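Local structure of universal stress protein MJ0577 (Methanocaldococcus jannaschii, 1MJH) at residues B[7-12]-B[122-127]; B[11-16]-B[129-134]; B[36-41]-B[97-102]; B[42-47]-B[105-110]. The protein binds ATP with one manganese ion per subunit, as a homodimeric member of the universal stress protein family, though its cellular role is not firmly established. One frame throughout, in Å; residues are numbered along the deposited sequence.

Interaction 1. Residues B[7-12]-B[122-127]; sequences KILYPT and DIIIMG. With ATP (adenosine-5'-triphosphate), chain F.
In the parallel sheet of the universal stress protein fold, strand order 3-2-1-4-5, the first and fourth strands pair here, with L9 facing I124 at a CA-CA distance of 4.6 Å. L9 uses both backbone polar atoms: L9 N donates to I123 O in a nearly straight bond (174° at the hydrogen), and L9 O accepts from I125 N over 2.9 Å. Before the ladder, D122 pairs twice with K7, giving D122 N to K7 O and accepting K7 N on the anti lone pair of OD2 at 2.9 Å. Side by side, I8 and I123 bring I8 CG1 to 3.8 Å from I123 CG2, while I8 CG2 packs on I125 CD1; F28 lies against this face. On the opposite face, where I112 and A116 of helix 108-118 pack on L9 and I112 also on P11, P11 crosses M126 at about a right angle, its CG 3.9 Å from M126 CB. I125 O, buried with no hydrogen-bond partner in the model, meets the Y10 ring edge at CD1 and P11 CD, 3.4 Å away. Lacking an N-H, P11 offers I125 O no donor; beyond it ATP O2' bridges the strand ends, donating to P11 O and accepting from G127 N.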
# COMPACT_ATOMS: atom_id res chain seq x y z
N LYS B 7 6.94 -10.07 -9.28
CA LYS B 7 7.87 -10.29 -8.18
C LYS B 7 7.50 -9.42 -6.99
O LYS B 7 7.30 -8.20 -7.11
CB LYS B 7 9.30 -9.98 -8.67
CG LYS B 7 10.36 -10.38 -7.64
CD LYS B 7 11.74 -9.90 -8.11
CE LYS B 7 12.11 -10.64 -9.41
NZ LYS B 7 13.62 -10.59 -9.52
N ILE B 8 7.23 -10.06 -5.85
CA ILE B 8 6.82 -9.36 -4.63
C ILE B 8 7.90 -9.39 -3.55
O ILE B 8 8.53 -10.46 -3.32
CB ILE B 8 5.59 -10.16 -4.06
CG1 ILE B 8 4.44 -10.10 -5.03
CG2 ILE B 8 5.17 -9.62 -2.69
CD1 ILE B 8 3.40 -11.22 -4.83
N LEU B 9 8.06 -8.28 -2.85
CA LEU B 9 8.94 -8.27 -1.67
C LEU B 9 8.03 -8.42 -0.45
O LEU B 9 7.11 -7.59 -0.32
CB LEU B 9 9.80 -7.02 -1.46
CG LEU B 9 10.63 -6.89 -0.18
CD1 LEU B 9 11.66 -8.05 -0.09
CD2 LEU B 9 11.39 -5.57 -0.08
N TYR B 10 8.26 -9.41 0.42
CA TYR B 10 7.44 -9.58 1.60
C TYR B 10 8.39 -9.60 2.80
O TYR B 10 9.07 -10.61 3.07
CB TYR B 10 6.63 -10.91 1.56
CG TYR B 10 6.01 -11.29 2.87
CD1 TYR B 10 5.25 -10.36 3.59
CD2 TYR B 10 6.17 -12.56 3.42
CE1 TYR B 10 4.66 -10.70 4.79
CE2 TYR B 10 5.59 -12.90 4.63
CZ TYR B 10 4.85 -11.97 5.30
OH TYR B 10 4.26 -12.27 6.53
N PRO B 11 8.58 -8.46 3.42
CA PRO B 11 9.45 -8.34 4.58
C PRO B 11 8.62 -8.68 5.83
O PRO B 11 7.55 -8.13 6.02
CB PRO B 11 9.83 -6.87 4.60
CG PRO B 11 8.70 -6.13 3.92
CD PRO B 11 7.98 -7.14 3.07
N THR B 12 9.13 -9.63 6.62
CA THR B 12 8.38 -10.02 7.81
C THR B 12 9.22 -9.94 9.06
O THR B 12 10.42 -10.25 9.02
CB THR B 12 7.84 -11.48 7.64
OG1 THR B 12 7.19 -11.79 8.88
CG2 THR B 12 8.96 -12.49 7.44
N ASP B 122 8.11 -5.65 -8.11
CA ASP B 122 6.94 -4.92 -8.58
C ASP B 122 6.09 -4.32 -7.44
O ASP B 122 5.30 -3.42 -7.72
CB ASP B 122 6.09 -5.87 -9.41
CG ASP B 122 6.86 -6.39 -10.64
OD1 ASP B 122 7.19 -5.53 -11.49
OD2 ASP B 122 7.15 -7.61 -10.78
N ILE B 123 6.30 -4.80 -6.22
CA ILE B 123 5.43 -4.31 -5.12
C ILE B 123 6.05 -4.81 -3.83
O ILE B 123 6.71 -5.87 -3.83
CB ILE B 123 4.01 -4.83 -5.32
CG1 ILE B 123 3.11 -4.31 -4.18
CG2 ILE B 123 3.93 -6.37 -5.37
CD1 ILE B 123 1.63 -4.59 -4.48
N ILE B 124 5.87 -4.07 -2.76
CA ILE B 124 6.25 -4.50 -1.42
C ILE B 124 4.93 -4.73 -0.66
O ILE B 124 4.11 -3.81 -0.69
CB ILE B 124 7.02 -3.40 -0.69
CG1 ILE B 124 8.29 -3.04 -1.57
CG2 ILE B 124 7.51 -4.00 0.61
CD1 ILE B 124 9.10 -1.96 -0.92
N ILE B 125 4.73 -5.90 -0.06
CA ILE B 125 3.46 -6.14 0.71
C ILE B 125 3.87 -6.30 2.19
O ILE B 125 4.66 -7.18 2.52
CB ILE B 125 2.78 -7.40 0.17
CG1 ILE B 125 2.28 -7.17 -1.27
CG2 ILE B 125 1.55 -7.70 1.07
CD1 ILE B 125 1.57 -8.39 -1.88
N MET B 126 3.39 -5.44 3.08
CA MET B 126 3.91 -5.44 4.48
C MET B 126 2.80 -5.08 5.44
O MET B 126 1.79 -4.50 5.01
CB MET B 126 5.19 -4.54 4.62
CG MET B 126 4.86 -3.01 4.44
SD MET B 126 6.40 -1.95 4.09
CE MET B 126 7.29 -2.40 5.60
N GLY B 127 3.04 -5.32 6.75
CA GLY B 127 2.00 -4.90 7.71
C GLY B 127 2.12 -3.42 8.02
O GLY B 127 3.15 -2.77 7.80
PG ATP F . 8.09 0.20 15.63
O1G ATP F . 8.19 1.52 14.95
O2G ATP F . 9.12 -0.65 15.12
O3G ATP F . 8.16 0.30 17.10
PB ATP F . 5.94 -1.68 14.91
O1B ATP F . 4.59 -1.76 15.49
O2B ATP F . 6.76 -2.81 15.37
O3B ATP F . 6.59 -0.29 15.24
PA ATP F . 6.85 -1.90 12.08
O1A ATP F . 6.90 -0.65 11.36
O2A ATP F . 8.07 -2.45 12.54
O3A ATP F . 5.79 -1.69 13.32
O5' ATP F . 6.14 -3.11 11.36
C5' ATP F . 5.52 -2.85 10.07
C4' ATP F . 5.89 -3.96 9.11
O4' ATP F . 7.32 -3.79 8.77
C3' ATP F . 5.81 -5.39 9.63
O3' ATP F . 4.48 -5.92 9.61
C2' ATP F . 6.78 -6.09 8.64
O2' ATP F . 6.09 -6.31 7.39
C1' ATP F . 7.89 -5.02 8.51
N9 ATP F . 9.03 -5.25 9.38
C8 ATP F . 9.30 -4.72 10.59
N7 ATP F . 10.47 -5.08 11.09
C5 ATP F . 10.96 -5.91 10.20
C6 ATP F . 12.16 -6.61 10.19
N6 ATP F . 13.01 -6.52 11.21
N1 ATP F . 12.39 -7.39 9.14
C2 ATP F . 11.51 -7.46 8.09
N3 ATP F . 10.33 -6.82 8.00
C4 ATP F . 10.14 -6.09 9.13

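Interaction 2. Residues B[11-16]-B[129-134]; sequences PTDFSE and HGKTNL. With ATP (adenosine-5'-triphosphate), chain F.
This is a loop-to-loop contact beside the nucleotide, where the turn after strand 7-11 meets the phosphate-binding loop after strand 123-127, and D13 and S15 press on G130 and K131. D13 OD2 reaches the CA of G130 at 3.0 Å. The other oxygen, D13 OD1, accepts S15 N from above the carboxylate plane, an Asx turn, and also takes S15 OG (2.7 Å) from the same face on the syn side. Both bonds fix the rotation of the carboxylate, whose CG stands between backbone N and carbonyl carbon (chi1 56°). S15 is the N-cap of helix 16-27, with OG also reaching A18 N, and its CB rests 3.4 Å from G130 C. Segment 129-134 belongs to the glycine-rich G-2X-G-9X-G(S/T) motif of ATP-binding family members: G130 N (weakly) and N133 N (2.9 Å) grip ATP O1B, while T132 N binds ATP O2B and T132 OG1 donates to ATP O3G. K131 N makes only a weak direct bond to D13 OD2; a water joins the same two atoms. The K131 chain bends at chi2; farther out its CE lies 3.1 Å from D13 O, and a second water links K131 NZ to F14 O.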
# COMPACT_ATOMS: atom_id res chain seq x y z
N PRO B 11 8.58 -8.46 3.42
CA PRO B 11 9.45 -8.34 4.58
C PRO B 11 8.62 -8.68 5.83
O PRO B 11 7.55 -8.13 6.02
CB PRO B 11 9.83 -6.87 4.60
CG PRO B 11 8.70 -6.13 3.92
CD PRO B 11 7.98 -7.14 3.07
N THR B 12 9.13 -9.63 6.62
CA THR B 12 8.38 -10.02 7.81
C THR B 12 9.22 -9.94 9.06
O THR B 12 10.42 -10.25 9.02
CB THR B 12 7.84 -11.48 7.64
OG1 THR B 12 7.19 -11.79 8.88
CG2 THR B 12 8.96 -12.49 7.44
N ASP B 13 8.62 -9.49 10.16
CA ASP B 13 9.24 -9.49 11.47
C ASP B 13 8.58 -10.55 12.35
O ASP B 13 8.78 -10.57 13.57
CB ASP B 13 9.05 -8.08 12.13
CG ASP B 13 7.59 -7.69 12.19
OD1 ASP B 13 6.73 -8.48 11.72
OD2 ASP B 13 7.26 -6.56 12.65
N PHE B 14 7.84 -11.46 11.73
CA PHE B 14 7.13 -12.55 12.42
C PHE B 14 6.07 -12.05 13.37
O PHE B 14 5.61 -12.83 14.26
CB PHE B 14 8.07 -13.57 13.11
CG PHE B 14 9.27 -13.88 12.23
CD1 PHE B 14 9.10 -14.43 10.98
CD2 PHE B 14 10.55 -13.56 12.64
CE1 PHE B 14 10.16 -14.70 10.12
CE2 PHE B 14 11.64 -13.80 11.81
CZ PHE B 14 11.41 -14.38 10.57
N SER B 15 5.56 -10.84 13.15
CA SER B 15 4.52 -10.29 14.04
C SER B 15 3.12 -10.71 13.60
O SER B 15 2.94 -11.24 12.51
CB SER B 15 4.55 -8.76 14.03
OG SER B 15 4.25 -8.29 12.71
N GLU B 16 2.13 -10.58 14.50
CA GLU B 16 0.77 -10.89 14.09
C GLU B 16 0.35 -10.11 12.86
O GLU B 16 -0.37 -10.62 12.00
CB GLU B 16 -0.14 -10.54 15.27
CG GLU B 16 -1.62 -10.40 15.09
CD GLU B 16 -2.18 -9.88 16.43
OE1 GLU B 16 -2.31 -10.82 17.26
OE2 GLU B 16 -2.40 -8.65 16.59
N HIS B 129 1.87 -2.48 11.19
CA HIS B 129 2.50 -2.54 12.50
C HIS B 129 3.21 -3.89 12.63
O HIS B 129 3.19 -4.68 11.70
CB HIS B 129 1.44 -2.45 13.65
CG HIS B 129 0.69 -1.14 13.67
ND1 HIS B 129 -0.28 -0.75 12.77
CD2 HIS B 129 0.81 -0.10 14.56
CE1 HIS B 129 -0.71 0.46 13.08
NE2 HIS B 129 -0.06 0.89 14.18
N GLY B 130 3.91 -4.04 13.75
CA GLY B 130 4.86 -5.14 13.85
C GLY B 130 4.97 -5.63 15.28
O GLY B 130 3.91 -5.78 15.89
N LYS B 131 6.19 -5.93 15.69
CA LYS B 131 6.30 -6.52 17.06
C LYS B 131 6.01 -5.51 18.16
O LYS B 131 5.57 -5.96 19.23
CB LYS B 131 7.71 -7.10 17.21
CG LYS B 131 8.07 -8.34 16.41
CD LYS B 131 7.27 -9.54 16.97
CE LYS B 131 7.86 -10.84 16.47
NZ LYS B 131 7.32 -11.99 17.27
N THR B 132 6.16 -4.19 17.99
CA THR B 132 5.77 -3.27 19.05
C THR B 132 4.28 -3.14 19.17
O THR B 132 3.64 -3.36 20.21
CB THR B 132 6.41 -1.88 18.77
OG1 THR B 132 7.82 -2.10 18.54
CG2 THR B 132 6.23 -0.86 19.88
N ASN B 133 3.64 -2.81 18.02
CA ASN B 133 2.19 -2.63 17.96
C ASN B 133 1.58 -1.96 19.18
O ASN B 133 0.71 -2.54 19.85
CB ASN B 133 1.50 -3.94 17.54
CG ASN B 133 0.05 -3.68 17.16
OD1 ASN B 133 -0.37 -2.56 16.86
ND2 ASN B 133 -0.75 -4.76 17.15
N LEU B 134 2.00 -0.72 19.40
CA LEU B 134 1.37 0.10 20.48
C LEU B 134 0.11 0.73 19.94
O LEU B 134 0.02 1.32 18.86
CB LEU B 134 2.42 1.14 20.85
CG LEU B 134 2.18 1.94 22.14
CD1 LEU B 134 2.14 0.95 23.31
CD2 LEU B 134 3.32 2.94 22.33
PG ATP F . 8.09 0.20 15.63
O1G ATP F . 8.19 1.52 14.95
O2G ATP F . 9.12 -0.65 15.12
O3G ATP F . 8.16 0.30 17.10
PB ATP F . 5.94 -1.68 14.91
O1B ATP F . 4.59 -1.76 15.49
O2B ATP F . 6.76 -2.81 15.37
O3B ATP F . 6.59 -0.29 15.24
PA ATP F . 6.85 -1.90 12.08
O1A ATP F . 6.90 -0.65 11.36
O2A ATP F . 8.07 -2.45 12.54
O3A ATP F . 5.79 -1.69 13.32
O5' ATP F . 6.14 -3.11 11.36
C5' ATP F . 5.52 -2.85 10.07
C4' ATP F . 5.89 -3.96 9.11
O4' ATP F . 7.32 -3.79 8.77
C3' ATP F . 5.81 -5.39 9.63
O3' ATP F . 4.48 -5.92 9.61
C2' ATP F . 6.78 -6.09 8.64
O2' ATP F . 6.09 -6.31 7.39
C1' ATP F . 7.89 -5.02 8.51
N9 ATP F . 9.03 -5.25 9.38
C8 ATP F . 9.30 -4.72 10.59
N7 ATP F . 10.47 -5.08 11.09
C5 ATP F . 10.96 -5.91 10.20
C6 ATP F . 12.16 -6.61 10.19
N6 ATP F . 13.01 -6.52 11.21
N1 ATP F . 12.39 -7.39 9.14
C2 ATP F . 11.51 -7.46 8.09
N3 ATP F . 10.33 -6.82 8.00
C4 ATP F . 10.14 -6.09 9.13
O HOH W 1 8.71 -5.30 14.32
O HOH W 2 6.86 -14.56 16.20
O HOH W 3 0.25 -7.50 17.23

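Interaction 3. Residues B[36-41]-B[97-102]; sequences VILLHV and FKVKDI. With ATP (adenosine-5'-triphosphate), chain F.
V36 and F97 meet where strands 35-43 and 98-106 begin to pair: V36 CG2 sits over the centre of the F97 ring, 3.6 Å from its centroid and 13° off the normal, a CH-pi contact. The V36 torsion sets CG2 anti to the carbonyl carbon, beside the backbone N, while CG1 lies anti to that N (chi1 176°). Farther along this face, V99 CG1 settles against L38 CB, 3.9 Å away, and close to V36 O; helix 66-95 packs here, L92 on V99, M85 and I88 on L38. On the opposite face I102 is the bump. Its branches part, CD1 reaching I37 CG2 at 3.7 Å and CG2 reaching L39 CD1 at 3.6 Å, which wedges I102 between two residues of the neighbouring strand. Here helix 108-118 closes over L39. K100 runs alongside I37 with CB near I37 CD1, then extends outward to a salt bridge with E119.

Between the two faces, five backbone bonds make a regular parallel ladder. The bond from I102 N to L38 O, 2.7 Å, is nearly linear, whereas L38 N meets K100 O from above the carbonyl plane. V36, L38 and H40 therefore spend their N-H groups on strand 98-106, while I37 and L39 turn the other way, to strand 7-11. V41 continues that second edge, and adenine takes it up: V41 N donates to ATP N1 (3.0 Å) and ATP N6 donates to V41 O (2.9 Å), so the purine is read by backbone atoms much as a neighbouring strand would be.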
# COMPACT_ATOMS: atom_id res chain seq x y z
N VAL B 36 8.31 -14.65 -4.83
CA VAL B 36 8.33 -13.85 -3.61
C VAL B 36 9.74 -13.74 -3.09
O VAL B 36 10.45 -14.76 -2.91
CB VAL B 36 7.41 -14.40 -2.49
CG1 VAL B 36 7.55 -13.56 -1.22
CG2 VAL B 36 5.98 -14.39 -2.99
N ILE B 37 10.21 -12.54 -2.75
CA ILE B 37 11.42 -12.29 -2.02
C ILE B 37 11.04 -12.26 -0.53
O ILE B 37 10.32 -11.34 -0.17
CB ILE B 37 12.15 -10.99 -2.38
CG1 ILE B 37 12.34 -10.84 -3.88
CG2 ILE B 37 13.50 -10.92 -1.64
CD1 ILE B 37 12.90 -12.06 -4.63
N LEU B 38 11.41 -13.31 0.23
CA LEU B 38 10.97 -13.34 1.64
C LEU B 38 12.09 -12.86 2.50
O LEU B 38 13.22 -13.42 2.48
CB LEU B 38 10.58 -14.82 1.92
CG LEU B 38 10.41 -15.11 3.42
CD1 LEU B 38 9.10 -14.46 3.91
CD2 LEU B 38 10.26 -16.62 3.67
N LEU B 39 11.87 -11.73 3.17
CA LEU B 39 12.97 -11.07 3.87
C LEU B 39 12.78 -10.85 5.34
O LEU B 39 11.74 -10.33 5.71
CB LEU B 39 13.14 -9.69 3.15
CG LEU B 39 14.12 -8.76 3.84
CD1 LEU B 39 15.56 -9.29 3.84
CD2 LEU B 39 14.12 -7.40 3.09
N HIS B 40 13.75 -11.22 6.19
CA HIS B 40 13.77 -10.84 7.58
C HIS B 40 15.07 -10.10 7.90
O HIS B 40 16.14 -10.55 7.43
CB HIS B 40 13.59 -12.06 8.54
CG HIS B 40 13.64 -11.60 9.97
ND1 HIS B 40 14.61 -11.85 10.89
CD2 HIS B 40 12.77 -10.85 10.65
CE1 HIS B 40 14.31 -11.27 12.06
NE2 HIS B 40 13.15 -10.63 11.93
N VAL B 41 14.92 -8.96 8.57
CA VAL B 41 16.10 -8.18 8.96
C VAL B 41 16.30 -8.33 10.45
O VAL B 41 15.51 -7.91 11.30
CB VAL B 41 15.98 -6.67 8.67
CG1 VAL B 41 17.23 -5.88 9.04
CG2 VAL B 41 15.72 -6.51 7.18
N PHE B 97 4.38 -20.25 -5.63
CA PHE B 97 5.44 -19.25 -5.82
C PHE B 97 6.83 -19.88 -5.84
O PHE B 97 7.13 -20.81 -5.09
CB PHE B 97 5.48 -18.20 -4.69
CG PHE B 97 4.37 -17.20 -4.63
CD1 PHE B 97 4.29 -16.17 -5.51
CD2 PHE B 97 3.43 -17.30 -3.60
CE1 PHE B 97 3.30 -15.19 -5.45
CE2 PHE B 97 2.42 -16.35 -3.54
CZ PHE B 97 2.36 -15.32 -4.43
N LYS B 98 7.73 -19.14 -6.51
CA LYS B 98 9.17 -19.39 -6.33
C LYS B 98 9.57 -18.47 -5.19
O LYS B 98 9.16 -17.30 -5.23
CB LYS B 98 9.99 -19.03 -7.57
CG LYS B 98 11.48 -19.27 -7.47
CD LYS B 98 12.11 -18.67 -8.74
CE LYS B 98 13.60 -18.91 -8.83
NZ LYS B 98 14.15 -18.36 -10.11
N VAL B 99 10.34 -18.92 -4.22
CA VAL B 99 10.68 -18.07 -3.08
C VAL B 99 12.18 -17.96 -2.86
O VAL B 99 12.89 -18.97 -2.73
CB VAL B 99 10.07 -18.67 -1.77
CG1 VAL B 99 10.48 -17.80 -0.58
CG2 VAL B 99 8.58 -18.93 -1.87
N LYS B 100 12.63 -16.71 -2.78
CA LYS B 100 14.01 -16.44 -2.44
C LYS B 100 14.02 -15.90 -1.01
O LYS B 100 13.62 -14.75 -0.76
CB LYS B 100 14.64 -15.37 -3.33
CG LYS B 100 16.10 -15.08 -2.96
CD LYS B 100 16.79 -14.13 -3.94
CE LYS B 100 18.21 -13.83 -3.50
NZ LYS B 100 18.92 -12.89 -4.44
N ASP B 101 14.53 -16.75 -0.09
CA ASP B 101 14.53 -16.29 1.31
C ASP B 101 15.83 -15.62 1.70
O ASP B 101 16.96 -16.08 1.40
CB ASP B 101 14.21 -17.45 2.24
CG ASP B 101 15.08 -18.67 1.97
OD1 ASP B 101 15.27 -19.05 0.82
OD2 ASP B 101 15.56 -19.25 2.97
N ILE B 102 15.76 -14.45 2.31
CA ILE B 102 16.90 -13.67 2.78
C ILE B 102 16.82 -13.28 4.24
O ILE B 102 15.82 -12.74 4.73
CB ILE B 102 16.99 -12.36 1.94
CG1 ILE B 102 17.11 -12.68 0.45
CG2 ILE B 102 18.13 -11.46 2.43
CD1 ILE B 102 16.95 -11.45 -0.46
PG ATP F . 8.09 0.20 15.63
O1G ATP F . 8.19 1.52 14.95
O2G ATP F . 9.12 -0.65 15.12
O3G ATP F . 8.16 0.30 17.10
PB ATP F . 5.94 -1.68 14.91
O1B ATP F . 4.59 -1.76 15.49
O2B ATP F . 6.76 -2.81 15.37
O3B ATP F . 6.59 -0.29 15.24
PA ATP F . 6.85 -1.90 12.08
O1A ATP F . 6.90 -0.65 11.36
O2A ATP F . 8.07 -2.45 12.54
O3A ATP F . 5.79 -1.69 13.32
O5' ATP F . 6.14 -3.11 11.36
C5' ATP F . 5.52 -2.85 10.07
C4' ATP F . 5.89 -3.96 9.11
O4' ATP F . 7.32 -3.79 8.77
C3' ATP F . 5.81 -5.39 9.63
O3' ATP F . 4.48 -5.92 9.61
C2' ATP F . 6.78 -6.09 8.64
O2' ATP F . 6.09 -6.31 7.39
C1' ATP F . 7.89 -5.02 8.51
N9 ATP F . 9.03 -5.25 9.38
C8 ATP F . 9.30 -4.72 10.59
N7 ATP F . 10.47 -5.08 11.09
C5 ATP F . 10.96 -5.91 10.20
C6 ATP F . 12.16 -6.61 10.19
N6 ATP F . 13.01 -6.52 11.21
N1 ATP F . 12.39 -7.39 9.14
C2 ATP F . 11.51 -7.46 8.09
N3 ATP F . 10.33 -6.82 8.00
C4 ATP F . 10.14 -6.09 9.13

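Interaction 4. Residues B[42-47]-B[105-110]; sequences IDEREI and VGIPHE. With ATP (adenosine-5'-triphosphate), chain F.
G106, which receives E44 N on its carbonyl oxygen, is almost fully extended (phi 167°, psi -166°), a conformation in which a CB would be jammed against the preceding carbonyl. It ends the ladder between strands 35-43 and 98-106: G106 N donates to I42 O over 2.8 Å, and E44 N, already in the next helix, donates to G106 O over 2.9 Å from above the carbonyl plane. I42 O and G106 O, two acceptors, lie 3.1 Å apart without a bond between them. Just after, both chains turn into helices. D43 is the N-cap of helix 44-47, with OD1 accepting R45 N at 2.8 Å, and D43 OD2 forms a salt bridge with R45 NH2 at 3.1 Å. This grip, with D43 at its edge, holds the guanidinium so that I107 CG2 lies over the centre of one face, 4.2 Å above the plane. E44, its CG between backbone N and carbonyl carbon (chi1 67°), carries its carboxylate obliquely across I107, and E44 OE2 lies 3.8 Å from I107 CG1. P108, in the first turn of helix 108-118, crosses D43 at about a right angle, CD against the carboxylate carbon, and turns CG to within 3.5 Å of ATP N6. The D43 carboxylate thus satisfies a helix N-terminus and a guanidinium, and its pairing with R45 would be expected to favour the ionised form, while P108 lends the adenine pocket an apolar wall.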
# COMPACT_ATOMS: atom_id res chain seq x y z
N ILE B 42 17.52 -8.82 10.80
CA ILE B 42 17.93 -8.73 12.20
C ILE B 42 18.40 -7.33 12.55
O ILE B 42 19.36 -6.84 11.94
CB ILE B 42 19.13 -9.68 12.48
CG1 ILE B 42 18.76 -11.08 12.01
CG2 ILE B 42 19.51 -9.66 13.96
CD1 ILE B 42 17.50 -11.65 12.58
N ASP B 43 17.70 -6.60 13.44
CA ASP B 43 18.05 -5.22 13.71
C ASP B 43 19.43 -5.14 14.36
O ASP B 43 19.59 -5.67 15.46
CB ASP B 43 16.98 -4.60 14.62
CG ASP B 43 17.12 -3.09 14.73
OD1 ASP B 43 18.26 -2.59 14.54
OD2 ASP B 43 16.11 -2.41 14.97
N GLU B 44 20.37 -4.48 13.71
CA GLU B 44 21.71 -4.30 14.28
C GLU B 44 21.74 -3.33 15.46
O GLU B 44 22.69 -3.39 16.25
CB GLU B 44 22.67 -3.72 13.24
CG GLU B 44 22.26 -2.29 12.89
CD GLU B 44 23.18 -1.61 11.89
OE1 GLU B 44 23.51 -2.25 10.87
OE2 GLU B 44 23.54 -0.45 12.16
N ARG B 45 20.84 -2.36 15.52
CA ARG B 45 20.81 -1.37 16.59
C ARG B 45 20.49 -2.04 17.92
O ARG B 45 21.06 -1.71 18.95
CB ARG B 45 19.81 -0.26 16.28
CG ARG B 45 20.09 0.46 14.97
CD ARG B 45 18.96 1.43 14.63
NE ARG B 45 17.73 0.71 14.34
CZ ARG B 45 16.56 1.24 14.01
NH1 ARG B 45 16.42 2.55 13.91
NH2 ARG B 45 15.53 0.43 13.78
N GLU B 46 19.59 -3.01 17.89
CA GLU B 46 19.23 -3.79 19.06
C GLU B 46 20.40 -4.63 19.54
O GLU B 46 20.80 -4.51 20.70
CB GLU B 46 18.00 -4.66 18.79
CG GLU B 46 16.75 -3.83 18.55
CD GLU B 46 16.45 -2.90 19.70
OE1 GLU B 46 16.52 -3.35 20.87
OE2 GLU B 46 16.15 -1.71 19.45
N ILE B 47 21.06 -5.35 18.63
CA ILE B 47 22.24 -6.13 19.01
C ILE B 47 23.18 -5.30 19.88
O ILE B 47 23.58 -5.74 20.96
CB ILE B 47 22.96 -6.69 17.77
CG1 ILE B 47 22.00 -7.58 16.97
CG2 ILE B 47 24.20 -7.47 18.20
CD1 ILE B 47 22.57 -8.16 15.70
N VAL B 105 21.54 -8.94 8.61
CA VAL B 105 21.67 -8.13 9.82
C VAL B 105 21.78 -6.68 9.35
O VAL B 105 22.59 -6.35 8.46
CB VAL B 105 22.92 -8.47 10.68
CG1 VAL B 105 23.02 -7.51 11.87
CG2 VAL B 105 22.88 -9.89 11.22
N GLY B 106 21.01 -5.76 9.93
CA GLY B 106 21.12 -4.37 9.48
C GLY B 106 19.94 -3.53 10.02
O GLY B 106 19.40 -3.89 11.05
N ILE B 107 19.77 -2.36 9.46
CA ILE B 107 18.65 -1.49 9.89
C ILE B 107 17.45 -1.93 9.05
O ILE B 107 17.47 -1.80 7.84
CB ILE B 107 19.07 -0.04 9.59
CG1 ILE B 107 20.36 0.37 10.34
CG2 ILE B 107 17.94 0.88 10.06
CD1 ILE B 107 20.83 1.78 10.01
N PRO B 108 16.33 -2.38 9.65
CA PRO B 108 15.23 -2.92 8.87
C PRO B 108 14.74 -2.03 7.76
O PRO B 108 14.63 -2.49 6.60
CB PRO B 108 14.14 -3.16 9.93
CG PRO B 108 15.03 -3.61 11.10
CD PRO B 108 16.17 -2.59 11.11
N HIS B 109 14.39 -0.76 8.00
CA HIS B 109 13.80 0.01 6.90
C HIS B 109 14.78 0.24 5.75
O HIS B 109 14.40 0.15 4.59
CB HIS B 109 13.19 1.34 7.37
CG HIS B 109 14.18 2.44 7.68
ND1 HIS B 109 14.67 2.65 8.94
CD2 HIS B 109 14.74 3.38 6.88
CE1 HIS B 109 15.51 3.69 8.94
NE2 HIS B 109 15.56 4.12 7.72
N GLU B 110 16.06 0.37 6.10
CA GLU B 110 17.07 0.57 5.03
C GLU B 110 17.28 -0.65 4.19
O GLU B 110 17.38 -0.56 2.97
CB GLU B 110 18.39 1.03 5.69
CG GLU B 110 18.28 2.37 6.38
CD GLU B 110 19.58 3.03 6.79
OE1 GLU B 110 20.64 2.39 6.80
OE2 GLU B 110 19.57 4.24 7.13
PG ATP F . 8.09 0.20 15.63
O1G ATP F . 8.19 1.52 14.95
O2G ATP F . 9.12 -0.65 15.12
O3G ATP F . 8.16 0.30 17.10
PB ATP F . 5.94 -1.68 14.91
O1B ATP F . 4.59 -1.76 15.49
O2B ATP F . 6.76 -2.81 15.37
O3B ATP F . 6.59 -0.29 15.24
PA ATP F . 6.85 -1.90 12.08
O1A ATP F . 6.90 -0.65 11.36
O2A ATP F . 8.07 -2.45 12.54
O3A ATP F . 5.79 -1.69 13.32
O5' ATP F . 6.14 -3.11 11.36
C5' ATP F . 5.52 -2.85 10.07
C4' ATP F . 5.89 -3.96 9.11
O4' ATP F . 7.32 -3.79 8.77
C3' ATP F . 5.81 -5.39 9.63
O3' ATP F . 4.48 -5.92 9.61
C2' ATP F . 6.78 -6.09 8.64
O2' ATP F . 6.09 -6.31 7.39
C1' ATP F . 7.89 -5.02 8.51
N9 ATP F . 9.03 -5.25 9.38
C8 ATP F . 9.30 -4.72 10.59
N7 ATP F . 10.47 -5.08 11.09
C5 ATP F . 10.96 -5.91 10.20
C6 ATP F . 12.16 -6.61 10.19
N6 ATP F . 13.01 -6.52 11.21
N1 ATP F . 12.39 -7.39 9.14
C2 ATP F . 11.51 -7.46 8.09
N3 ATP F . 10.33 -6.82 8.00
C4 ATP F . 10.14 -6.09 9.13

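Overall arrangement
From the N terminus, strand 7-11 opens interaction 1; P11 at its end and T12 just after it also begin interaction 2. The next strand, 35-43, supplies first 36-41 and then 42-47. Strand 98-106 closes interactions 3 and 4 after a span containing helix 66-95; the two cross along the chain, as successive rungs of one parallel pair must. Both nest inside the longer loops closed at 122-127 by interaction 1 and at 129-134 by interaction 2. Interactions 1 and 3 meet through hydrogen bonds between strands 7-11 and 35-43, and V41 packs on 106-108, joining 3 to 4. Together they tie four sheet strands and the loops at their C-terminal ends around one ATP.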